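Long-range contact in signal transduction histidine kinase, LytS (Clostridium beijerinckii, PDB 5XSJ), which probably acts as a membrane-bound sensor kinase that phosphorylates a histidine using ATP, this chain being its N-terminal, all-helical part without the kinase domains: residues 23-28 / 60-65. Sequence-based numbering, arbitrary orientation.
Sequences NEIKQH and QKIGNL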
ATOM      1  N   ASN B  23      -3.790 -10.708  23.208  1.00 34.44           N
ATOM      2  CA  ASN B  23      -2.573  -9.924  23.118  1.00 34.28           C
ATOM      3  C   ASN B  23      -1.329 -10.820  22.995  1.00 34.71           C
ATOM      4  O   ASN B  23      -0.368 -10.468  22.317  1.00 33.53           O
ATOM      5  CB  ASN B  23      -2.447  -8.998  24.324  1.00 36.27           C
ATOM      6  CG  ASN B  23      -1.197  -8.148  24.268  1.00 39.95           C
ATOM      7  OD1 ASN B  23      -1.045  -7.313  23.385  1.00 41.87           O
ATOM      8  ND2 ASN B  23      -0.296  -8.357  25.215  1.00 42.43           N
ATOM      9  N   GLU B  24      -1.342 -11.983  23.637  1.00 33.08           N
ATOM     10  CA  GLU B  24      -0.199 -12.879  23.543  1.00 32.57           C
ATOM     11  C   GLU B  24      -0.051 -13.401  22.126  1.00 29.93           C
ATOM     12  O   GLU B  24       1.055 -13.492  21.603  1.00 30.53           O
ATOM     13  CB  GLU B  24      -0.334 -14.047  24.531  1.00 35.40           C
ATOM     14  CG  GLU B  24       0.036 -13.661  25.959  1.00 37.14           C
ATOM     15  CD  GLU B  24      -0.411 -14.689  26.996  1.00 40.10           C
ATOM     16  OE1 GLU B  24      -0.647 -15.871  26.641  1.00 37.40           O
ATOM     17  OE2 GLU B  24      -0.517 -14.304  28.176  1.00 45.01           O
ATOM     18  N   ILE B  25      -1.175 -13.758  21.515  1.00 30.60           N
ATOM     19  CA  ILE B  25      -1.207 -14.218  20.127  1.00 30.24           C
ATOM     20  C   ILE B  25      -0.625 -13.173  19.169  1.00 28.85           C
ATOM     21  O   ILE B  25       0.184 -13.482  18.300  1.00 28.25           O
ATOM     22  CB  ILE B  25      -2.660 -14.551  19.706  1.00 30.98           C
ATOM     23  CG1 ILE B  25      -3.159 -15.766  20.479  1.00 30.32           C
ATOM     24  CG2 ILE B  25      -2.758 -14.767  18.193  1.00 28.90           C
ATOM     25  CD1 ILE B  25      -4.659 -15.955  20.424  1.00 31.01           C
ATOM     26  N   LYS B  26      -1.029 -11.926  19.355  1.00 30.85           N
ATOM     27  CA  LYS B  26      -0.563 -10.830  18.508  1.00 31.45           C
ATOM     28  C   LYS B  26       0.950 -10.657  18.630  1.00 29.99           C
ATOM     29  O   LYS B  26       1.647 -10.524  17.628  1.00 29.83           O
ATOM     30  CB  LYS B  26      -1.298  -9.540  18.884  1.00 32.38           C
ATOM     31  CG  LYS B  26      -1.057  -8.366  17.946  1.00 34.73           C
ATOM     32  CD  LYS B  26      -1.893  -7.168  18.372  1.00 37.50           C
ATOM     33  CE  LYS B  26      -1.720  -6.032  17.370  1.00 39.78           C
ATOM     34  NZ  LYS B  26      -0.277  -5.940  16.961  1.00 41.32           N
ATOM     35  N   GLN B  27       1.460 -10.695  19.857  1.00 30.92           N
ATOM     36  CA  GLN B  27       2.904 -10.653  20.086  1.00 30.69           C
ATOM     37  C   GLN B  27       3.624 -11.852  19.451  1.00 29.44           C
ATOM     38  O   GLN B  27       4.707 -11.700  18.871  1.00 29.29           O
ATOM     39  CB  GLN B  27       3.218 -10.636  21.577  1.00 33.79           C
ATOM     40  CG  GLN B  27       2.619  -9.506  22.391  1.00 36.96           C
ATOM     41  CD  GLN B  27       3.107  -9.553  23.853  1.00 46.61           C
ATOM     42  OE1 GLN B  27       3.166 -10.626  24.488  1.00 42.19           O
ATOM     43  NE2 GLN B  27       3.476  -8.388  24.380  1.00 47.37           N
ATOM     44  N   HIS B  28       3.044 -13.044  19.569  1.00 28.27           N
ATOM     45  CA  HIS B  28       3.668 -14.234  18.959  1.00 28.71           C
ATOM     46  C   HIS B  28       3.779 -14.079  17.449  1.00 27.61           C
ATOM     47  O   HIS B  28       4.811 -14.383  16.846  1.00 27.07           O
ATOM     48  CB  HIS B  28       2.871 -15.505  19.269  1.00 29.17           C
ATOM     49  CG  HIS B  28       2.891 -15.909  20.708  1.00 31.53           C
ATOM     50  ND1 HIS B  28       4.065 -15.984  21.437  1.00 31.15           N
ATOM     51  CD2 HIS B  28       1.902 -16.280  21.550  1.00 30.99           C
ATOM     52  CE1 HIS B  28       3.782 -16.360  22.672  1.00 32.38           C
ATOM     53  NE2 HIS B  28       2.479 -16.536  22.771  1.00 32.31           N
ATOM     54  N   GLN B  60      -1.490 -22.528  18.896  1.00 28.51           N
ATOM     55  CA  GLN B  60      -2.093 -23.225  20.038  1.00 29.12           C
ATOM     56  C   GLN B  60      -3.075 -22.337  20.777  1.00 30.30           C
ATOM     57  O   GLN B  60      -4.164 -22.773  21.141  1.00 29.83           O
ATOM     58  CB  GLN B  60      -1.011 -23.709  21.018  1.00 29.53           C
ATOM     59  CG  GLN B  60      -1.501 -24.733  22.066  1.00 33.31           C
ATOM     60  CD  GLN B  60      -2.113 -24.084  23.308  1.00 36.08           C
ATOM     61  OE1 GLN B  60      -2.065 -22.859  23.475  1.00 35.66           O
ATOM     62  NE2 GLN B  60      -2.681 -24.908  24.194  1.00 36.91           N
ATOM     63  N   LYS B  61      -2.674 -21.094  21.018  1.00 28.72           N
ATOM     64  CA  LYS B  61      -3.525 -20.176  21.770  1.00 31.52           C
ATOM     65  C   LYS B  61      -4.762 -19.762  20.977  1.00 30.21           C
ATOM     66  O   LYS B  61      -5.833 -19.591  21.551  1.00 32.47           O
ATOM     67  CB  LYS B  61      -2.719 -18.957  22.218  1.00 29.31           C
ATOM     68  CG  LYS B  61      -1.662 -19.343  23.236  1.00 30.83           C
ATOM     69  CD  LYS B  61      -0.787 -18.188  23.679  1.00 30.25           C
ATOM     70  CE  LYS B  61       0.305 -18.711  24.633  1.00 32.75           C
ATOM     71  NZ  LYS B  61       1.272 -17.660  25.052  1.00 31.63           N
ATOM     72  N   ILE B  62      -4.632 -19.616  19.662  1.00 31.29           N
ATOM     73  CA  ILE B  62      -5.823 -19.401  18.836  1.00 32.49           C
ATOM     74  C   ILE B  62      -6.775 -20.596  18.986  1.00 33.03           C
ATOM     75  O   ILE B  62      -7.992 -20.430  19.133  1.00 33.71           O
ATOM     76  CB  ILE B  62      -5.469 -19.195  17.347  1.00 30.10           C
ATOM     77  CG1 ILE B  62      -4.733 -17.864  17.153  1.00 28.44           C
ATOM     78  CG2 ILE B  62      -6.738 -19.219  16.490  1.00 30.57           C
ATOM     79  CD1 ILE B  62      -4.126 -17.722  15.785  1.00 25.99           C
ATOM     80  N   GLY B  63      -6.208 -21.801  18.951  1.00 32.55           N
ATOM     81  CA  GLY B  63      -6.971 -23.017  19.185  1.00 32.53           C
ATOM     82  C   GLY B  63      -7.653 -23.004  20.546  1.00 34.86           C
ATOM     83  O   GLY B  63      -8.793 -23.428  20.682  1.00 38.88           O
ATOM     84  N   ASN B  64      -6.961 -22.494  21.556  1.00 34.87           N
ATOM     85  CA  ASN B  64      -7.536 -22.449  22.888  1.00 38.50           C
ATOM     86  C   ASN B  64      -8.756 -21.537  22.942  1.00 39.51           C
ATOM     87  O   ASN B  64      -9.786 -21.919  23.479  1.00 43.07           O
ATOM     88  CB  ASN B  64      -6.493 -22.005  23.912  1.00 38.27           C
ATOM     89  CG  ASN B  64      -7.056 -21.962  25.330  1.00 48.77           C
ATOM     90  OD1 ASN B  64      -7.450 -22.994  25.882  1.00 54.39           O
ATOM     91  ND2 ASN B  64      -7.096 -20.770  25.923  1.00 47.31           N
ATOM     92  N   LEU B  65      -8.639 -20.335  22.382  1.00 39.47           N
ATOM     93  CA  LEU B  65      -9.767 -19.396  22.310  1.00 39.82           C
ATOM     94  C   LEU B  65     -10.942 -19.955  21.521  1.00 38.94           C
ATOM     95  O   LEU B  65     -12.091 -19.656  21.830  1.00 41.13           O
ATOM     96  CB  LEU B  65      -9.330 -18.070  21.677  1.00 38.19           C
ATOM     97  CG  LEU B  65      -8.378 -17.180  22.474  1.00 38.63           C
ATOM     98  CD1 LEU B  65      -8.023 -15.932  21.675  1.00 37.89           C
ATOM     99  CD2 LEU B  65      -9.005 -16.799  23.811  1.00 41.03           C
TER
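Lys61 meets Glu24 and His28 above an apolar seam centred on Ile25, in a helix-to-helix packing contact between helix 15-42 and helix 45-67. The two short segments run nearly antiparallel, at 155°, with their axes 9.8 Å apart, and the CA atoms come closest at the pair Ile25 and Lys61. Here the interface divides into an apolar part around Ile25 and a polar part at the tip of Lys61. In the apolar part, Ile25 slides past the base of Lys61, with Ile25 CG1 3.7 Å from Lys61 CB, and Ile25 CD1 goes on to meet Leu65 CD1 tip to tip at 3.6 Å. Ile62 crosses Ile25 at about a right angle, Ile62 CG1 lying 3.8 Å from Ile25 CD1 and equally near the CG2 branch of Ile25. Beyond this pair of helices, Ile62 also rests on Leu80 and Leu84 of helix 73-99, which carries the apolar seam into the bundle interior.

The polar part depends on the length of Lys61. With its chain fully extended past CG, the ammonium is delivered between two residues one helical turn apart. Lys61 NZ donates to His28 NE2 at 2.8 Å, entering at the ring edge only 7° out of plane, and forms a longer salt bridge of 3.1 Å to Glu24 OE1, approached from well above the carboxylate plane. Accepting at NE2 is consistent with the ring proton sitting on ND1, which is hydrogen-bonded to Glu54 of the same helix as Lys61; with both ring nitrogens engaged, the ring's rotation is probably restrained. Apolar packing between neighbouring antiparallel helices is the feature of an up-and-down four-helix bundle, the fold of this chain, and the Lys61 bridge is this protein's own addition at the edge of the interface.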